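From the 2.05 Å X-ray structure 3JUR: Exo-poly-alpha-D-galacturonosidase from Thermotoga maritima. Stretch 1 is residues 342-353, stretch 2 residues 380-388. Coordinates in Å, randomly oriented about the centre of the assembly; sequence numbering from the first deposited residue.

Stretch 1, residues 342-353: FFIDNVAVNVSE
Stretch 2, residues 380-388: NLKATGGKY

What sets the register? Strand 347-349 runs parallel to the strand starting at Lys382, their axes 9° apart and 4.6 Å at closest approach. Val347 pairs with Lys382 and Ala348 with Ala383. Extended backbones (phi/psi -130/120 at Ala348, -120/118 at Lys382) let Lys382 N donate to Asn346 O (3.1 Å), Ala348 N to Lys382 O (2.9 Å), and Thr384 N to Ala348 O (2.9 Å). Asn350 then turns left-handed (59/46), and Val351 N reaches Thr384 O at 3.0 Å.

How do side chains close the N-terminal end? Asp345 (62/31) and Asn380 (57/45) both adopt left-handed backbones. The CA-to-CB bond of Asp345 points away, but its m rotamer (chi2 -30°) brings OD1 back to accept from Asn380 ND2 at 2.8 Å; the CA-to-CB bond of Asn380 points toward stretch 1, with chi1 t. Asn380 OD1 also accepts from Lys382 NZ at 2.9 Å; the lysine's end leads away from stretch 1, chi4 (-48°) setting NZ beside that oxygen.

What packs on the alanine face? Ala348 and Ala383 share a face, and their small methyls allow CB to meet CB at 4.0 Å. Leu381, chi1 t and chi2 p, sends CD1 to the edge of the Phe343 ring, 4.1 Å from CE2; Phe343 is t (chi2 71°). Val351, also t, is buried beyond the turn.

How does the far end fasten? Glu353 O accepts from Tyr388 N at 3.0 Å and, weakly, from Lys387 N at 2.8 Å. The Glu353 side chain starts away, but m, m and chi3 -37° fold it back, so OE2 forms a salt bridge with NZ of Lys387 (m, then three t angles) at 2.9 Å. Gly385 (89/168) suits its place: a CB would lie 2.8 Å from Val351 O. A CB on Gly386 (128/154) would jam against Gly385 O and crowd Tyr388 O.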

ATOM      1  N   PHE D 342     -22.478 -16.613   1.901  1.00 21.34           N
ATOM      2  CA  PHE D 342     -21.037 -16.806   1.846  1.00 21.81           C
ATOM      3  C   PHE D 342     -20.528 -16.672   0.423  1.00 21.99           C
ATOM      4  O   PHE D 342     -20.902 -17.448  -0.450  1.00 22.26           O
ATOM      5  CB  PHE D 342     -20.657 -18.182   2.418  1.00 21.97           C
ATOM      6  CG  PHE D 342     -20.987 -18.342   3.867  1.00 23.04           C
ATOM      7  CD1 PHE D 342     -20.030 -18.098   4.840  1.00 23.55           C
ATOM      8  CD2 PHE D 342     -22.266 -18.721   4.261  1.00 24.16           C
ATOM      9  CE1 PHE D 342     -20.333 -18.242   6.188  1.00 24.87           C
ATOM     10  CE2 PHE D 342     -22.585 -18.856   5.612  1.00 25.16           C
ATOM     11  CZ  PHE D 342     -21.620 -18.620   6.574  1.00 24.35           C
ATOM     12  N   PHE D 343     -19.664 -15.685   0.213  1.00 22.03           N
ATOM     13  CA  PHE D 343     -19.141 -15.332  -1.104  1.00 21.89           C
ATOM     14  C   PHE D 343     -17.627 -15.527  -1.031  1.00 21.82           C
ATOM     15  O   PHE D 343     -16.897 -14.614  -0.639  1.00 21.93           O
ATOM     16  CB  PHE D 343     -19.515 -13.873  -1.423  1.00 21.62           C
ATOM     17  CG  PHE D 343     -19.388 -13.499  -2.871  1.00 21.97           C
ATOM     18  CD1 PHE D 343     -20.283 -13.999  -3.820  1.00 23.27           C
ATOM     19  CD2 PHE D 343     -18.389 -12.623  -3.289  1.00 20.97           C
ATOM     20  CE1 PHE D 343     -20.166 -13.643  -5.173  1.00 22.50           C
ATOM     21  CE2 PHE D 343     -18.264 -12.263  -4.624  1.00 21.81           C
ATOM     22  CZ  PHE D 343     -19.160 -12.765  -5.568  1.00 22.54           C
ATOM     23  N   ILE D 344     -17.171 -16.727  -1.398  1.00 21.55           N
ATOM     24  CA  ILE D 344     -15.813 -17.192  -1.090  1.00 21.63           C
ATOM     25  C   ILE D 344     -15.023 -17.562  -2.338  1.00 21.30           C
ATOM     26  O   ILE D 344     -15.536 -18.256  -3.213  1.00 20.73           O
ATOM     27  CB  ILE D 344     -15.854 -18.481  -0.194  1.00 21.94           C
ATOM     28  CG1 ILE D 344     -16.853 -18.336   0.965  1.00 23.34           C
ATOM     29  CG2 ILE D 344     -14.448 -18.874   0.308  1.00 21.92           C
ATOM     30  CD1 ILE D 344     -16.516 -17.249   1.968  1.00 23.73           C
ATOM     31  N   ASP D 345     -13.758 -17.140  -2.384  1.00 21.35           N
ATOM     32  CA  ASP D 345     -12.814 -17.529  -3.452  1.00 21.90           C
ATOM     33  C   ASP D 345     -13.227 -17.071  -4.849  1.00 21.47           C
ATOM     34  O   ASP D 345     -12.904 -17.718  -5.840  1.00 21.76           O
ATOM     35  CB  ASP D 345     -12.574 -19.051  -3.456  1.00 21.85           C
ATOM     36  CG  ASP D 345     -11.994 -19.550  -2.153  1.00 24.11           C
ATOM     37  OD1 ASP D 345     -11.269 -18.776  -1.484  1.00 24.75           O
ATOM     38  OD2 ASP D 345     -12.259 -20.720  -1.794  1.00 26.59           O
ATOM     39  N   ASN D 346     -13.921 -15.945  -4.924  1.00 21.31           N
ATOM     40  CA  ASN D 346     -14.428 -15.466  -6.203  1.00 21.26           C
ATOM     41  C   ASN D 346     -13.503 -14.463  -6.858  1.00 21.21           C
ATOM     42  O   ASN D 346     -12.696 -13.822  -6.182  1.00 21.67           O
ATOM     43  CB  ASN D 346     -15.840 -14.907  -6.042  1.00 21.25           C
ATOM     44  CG  ASN D 346     -16.838 -15.974  -5.627  1.00 22.40           C
ATOM     45  OD1 ASN D 346     -17.017 -16.968  -6.321  1.00 22.98           O
ATOM     46  ND2 ASN D 346     -17.492 -15.769  -4.491  1.00 22.99           N
ATOM     47  N   VAL D 347     -13.602 -14.362  -8.180  1.00 21.07           N
ATOM     48  CA  VAL D 347     -12.842 -13.393  -8.956  1.00 20.90           C
ATOM     49  C   VAL D 347     -13.830 -12.543  -9.746  1.00 20.90           C
ATOM     50  O   VAL D 347     -14.737 -13.068 -10.392  1.00 21.38           O
ATOM     51  CB  VAL D 347     -11.838 -14.076  -9.933  1.00 20.76           C
ATOM     52  CG1 VAL D 347     -11.094 -13.037 -10.747  1.00 20.98           C
ATOM     53  CG2 VAL D 347     -10.844 -14.958  -9.174  1.00 20.70           C
ATOM     54  N   ALA D 348     -13.664 -11.228  -9.678  1.00 20.85           N
ATOM     55  CA  ALA D 348     -14.490 -10.308 -10.452  1.00 21.33           C
ATOM     56  C   ALA D 348     -13.590  -9.329 -11.181  1.00 21.54           C
ATOM     57  O   ALA D 348     -12.820  -8.608 -10.560  1.00 22.06           O
ATOM     58  CB  ALA D 348     -15.482  -9.581  -9.553  1.00 20.80           C
ATOM     59  N   VAL D 349     -13.668  -9.315 -12.506  1.00 21.72           N
ATOM     60  CA  VAL D 349     -12.813  -8.426 -13.294  1.00 21.79           C
ATOM     61  C   VAL D 349     -13.614  -7.451 -14.145  1.00 21.66           C
ATOM     62  O   VAL D 349     -14.607  -7.826 -14.772  1.00 21.28           O
ATOM     63  CB  VAL D 349     -11.688  -9.207 -14.088  1.00 22.07           C
ATOM     64  CG1 VAL D 349     -11.825 -10.704 -13.936  1.00 22.12           C
ATOM     65  CG2 VAL D 349     -11.594  -8.800 -15.549  1.00 22.18           C
ATOM     66  N   ASN D 350     -13.194  -6.187 -14.116  1.00 21.78           N
ATOM     67  CA  ASN D 350     -13.877  -5.093 -14.824  1.00 21.80           C
ATOM     68  C   ASN D 350     -15.344  -4.906 -14.400  1.00 21.50           C
ATOM     69  O   ASN D 350     -16.240  -4.779 -15.243  1.00 21.06           O
ATOM     70  CB  ASN D 350     -13.740  -5.251 -16.347  1.00 21.96           C
ATOM     71  CG  ASN D 350     -12.314  -5.024 -16.834  1.00 23.96           C
ATOM     72  OD1 ASN D 350     -11.607  -4.148 -16.338  1.00 26.49           O
ATOM     73  ND2 ASN D 350     -11.891  -5.805 -17.822  1.00 25.23           N
ATOM     74  N   VAL D 351     -15.583  -4.914 -13.086  1.00 21.21           N
ATOM     75  CA  VAL D 351     -16.889  -4.548 -12.532  1.00 20.91           C
ATOM     76  C   VAL D 351     -17.194  -3.078 -12.880  1.00 21.03           C
ATOM     77  O   VAL D 351     -16.316  -2.226 -12.771  1.00 20.99           O
ATOM     78  CB  VAL D 351     -16.934  -4.772 -11.004  1.00 20.92           C
ATOM     79  CG1 VAL D 351     -18.272  -4.318 -10.426  1.00 20.37           C
ATOM     80  CG2 VAL D 351     -16.672  -6.245 -10.659  1.00 19.93           C
ATOM     81  N   SER D 352     -18.420  -2.783 -13.316  1.00 21.42           N
ATOM     82  CA  SER D 352     -18.760  -1.408 -13.745  1.00 21.91           C
ATOM     83  C   SER D 352     -19.479  -0.527 -12.698  1.00 21.93           C
ATOM     84  O   SER D 352     -19.305   0.689 -12.704  1.00 22.32           O
ATOM     85  CB  SER D 352     -19.544  -1.415 -15.057  1.00 21.69           C
ATOM     86  OG  SER D 352     -20.781  -2.081 -14.879  1.00 22.69           O
ATOM     87  N   GLU D 353     -20.276  -1.126 -11.818  1.00 21.64           N
ATOM     88  CA  GLU D 353     -21.020  -0.355 -10.807  1.00 21.45           C
ATOM     89  C   GLU D 353     -20.461  -0.541  -9.397  1.00 21.67           C
ATOM     90  O   GLU D 353     -19.636   0.259  -8.958  1.00 21.38           O
ATOM     91  CB  GLU D 353     -22.525  -0.674 -10.851  1.00 21.41           C
ATOM     92  CG  GLU D 353     -23.196  -0.297 -12.179  1.00 22.17           C
ATOM     93  CD  GLU D 353     -23.225   1.213 -12.427  1.00 24.29           C
ATOM     94  OE1 GLU D 353     -23.403   1.982 -11.461  1.00 26.01           O
ATOM     95  OE2 GLU D 353     -23.067   1.635 -13.588  1.00 24.20           O
ATOM     96  N   ASN D 380     -11.547 -14.037   0.481  1.00 21.43           N
ATOM     97  CA  ASN D 380     -10.695 -14.336  -0.680  1.00 21.90           C
ATOM     98  C   ASN D 380     -11.309 -13.888  -2.006  1.00 21.58           C
ATOM     99  O   ASN D 380     -11.306 -14.629  -2.991  1.00 21.65           O
ATOM    100  CB  ASN D 380     -10.297 -15.824  -0.721  1.00 21.71           C
ATOM    101  CG  ASN D 380      -9.094 -16.086  -1.614  1.00 23.64           C
ATOM    102  OD1 ASN D 380      -8.191 -15.254  -1.715  1.00 26.24           O
ATOM    103  ND2 ASN D 380      -9.077 -17.250  -2.270  1.00 23.24           N
ATOM    104  N   LEU D 381     -11.847 -12.668  -2.013  1.00 21.61           N
ATOM    105  CA  LEU D 381     -12.307 -12.038  -3.245  1.00 21.25           C
ATOM    106  C   LEU D 381     -11.154 -11.274  -3.875  1.00 21.18           C
ATOM    107  O   LEU D 381     -10.406 -10.564  -3.192  1.00 21.43           O
ATOM    108  CB  LEU D 381     -13.504 -11.108  -2.986  1.00 21.37           C
ATOM    109  CG  LEU D 381     -13.966 -10.120  -4.079  1.00 20.84           C
ATOM    110  CD1 LEU D 381     -14.518 -10.859  -5.310  1.00 19.86           C
ATOM    111  CD2 LEU D 381     -14.998  -9.150  -3.521  1.00 20.04           C
ATOM    112  N   LYS D 382     -10.988 -11.454  -5.178  1.00 21.28           N
ATOM    113  CA  LYS D 382     -10.056 -10.653  -5.946  1.00 21.13           C
ATOM    114  C   LYS D 382     -10.876  -9.937  -7.003  1.00 21.47           C
ATOM    115  O   LYS D 382     -11.546 -10.582  -7.836  1.00 21.02           O
ATOM    116  CB  LYS D 382      -8.960 -11.524  -6.558  1.00 21.57           C
ATOM    117  CG  LYS D 382      -8.088 -12.203  -5.501  1.00 21.70           C
ATOM    118  CD  LYS D 382      -6.944 -12.966  -6.117  1.00 23.57           C
ATOM    119  CE  LYS D 382      -6.676 -14.281  -5.387  1.00 26.14           C
ATOM    120  NZ  LYS D 382      -6.609 -14.136  -3.915  1.00 26.10           N
ATOM    121  N   ALA D 383     -10.864  -8.608  -6.944  1.00 20.88           N
ATOM    122  CA  ALA D 383     -11.718  -7.825  -7.818  1.00 21.44           C
ATOM    123  C   ALA D 383     -11.070  -6.582  -8.375  1.00 21.57           C
ATOM    124  O   ALA D 383     -10.190  -5.964  -7.767  1.00 21.34           O
ATOM    125  CB  ALA D 383     -13.067  -7.462  -7.130  1.00 21.46           C
ATOM    126  N   THR D 384     -11.567  -6.209  -9.541  1.00 21.46           N
ATOM    127  CA  THR D 384     -11.028  -5.127 -10.307  1.00 21.86           C
ATOM    128  C   THR D 384     -12.203  -4.254 -10.778  1.00 21.57           C
ATOM    129  O   THR D 384     -13.242  -4.776 -11.160  1.00 21.29           O
ATOM    130  CB  THR D 384     -10.161  -5.735 -11.446  1.00 21.76           C
ATOM    131  OG1 THR D 384      -8.769  -5.556 -11.127  1.00 23.67           O
ATOM    132  CG2 THR D 384     -10.451  -5.140 -12.767  1.00 22.05           C
ATOM    133  N   GLY D 385     -12.050  -2.933 -10.672  1.00 21.73           N
ATOM    134  CA  GLY D 385     -12.997  -1.975 -11.247  1.00 21.52           C
ATOM    135  C   GLY D 385     -14.173  -1.552 -10.385  1.00 21.51           C
ATOM    136  O   GLY D 385     -14.443  -2.146  -9.347  1.00 21.49           O
ATOM    137  N   GLY D 386     -14.874  -0.506 -10.821  1.00 21.56           N
ATOM    138  CA  GLY D 386     -16.130  -0.108 -10.182  1.00 21.49           C
ATOM    139  C   GLY D 386     -16.222   1.352  -9.772  1.00 21.24           C
ATOM    140  O   GLY D 386     -15.215   2.009  -9.526  1.00 20.52           O
ATOM    141  N   LYS D 387     -17.449   1.854  -9.709  1.00 20.87           N
ATOM    142  CA  LYS D 387     -17.725   3.136  -9.062  1.00 20.95           C
ATOM    143  C   LYS D 387     -17.560   2.971  -7.554  1.00 20.48           C
ATOM    144  O   LYS D 387     -17.067   3.880  -6.884  1.00 20.27           O
ATOM    145  CB  LYS D 387     -19.134   3.638  -9.419  1.00 20.78           C
ATOM    146  CG  LYS D 387     -19.243   4.111 -10.858  1.00 21.90           C
ATOM    147  CD  LYS D 387     -20.667   4.074 -11.409  1.00 22.64           C
ATOM    148  CE  LYS D 387     -20.639   4.303 -12.925  1.00 23.98           C
ATOM    149  NZ  LYS D 387     -21.998   4.281 -13.544  1.00 25.02           N
ATOM    150  N   TYR D 388     -17.970   1.805  -7.045  1.00 20.07           N
ATOM    151  CA  TYR D 388     -17.846   1.446  -5.626  1.00 20.27           C
ATOM    152  C   TYR D 388     -17.237   0.061  -5.445  1.00 20.31           C
ATOM    153  O   TYR D 388     -17.584  -0.873  -6.169  1.00 20.26           O
ATOM    154  CB  TYR D 388     -19.219   1.431  -4.952  1.00 19.97           C
ATOM    155  CG  TYR D 388     -19.913   2.770  -4.922  1.00 20.59           C
ATOM    156  CD1 TYR D 388     -19.879   3.567  -3.776  1.00 19.10           C
ATOM    157  CD2 TYR D 388     -20.604   3.241  -6.044  1.00 20.54           C
ATOM    158  CE1 TYR D 388     -20.523   4.800  -3.748  1.00 21.38           C
ATOM    159  CE2 TYR D 388     -21.255   4.473  -6.028  1.00 21.31           C
ATOM    160  CZ  TYR D 388     -21.210   5.244  -4.879  1.00 22.12           C
ATOM    161  OH  TYR D 388     -21.845   6.457  -4.874  1.00 23.00           O
TER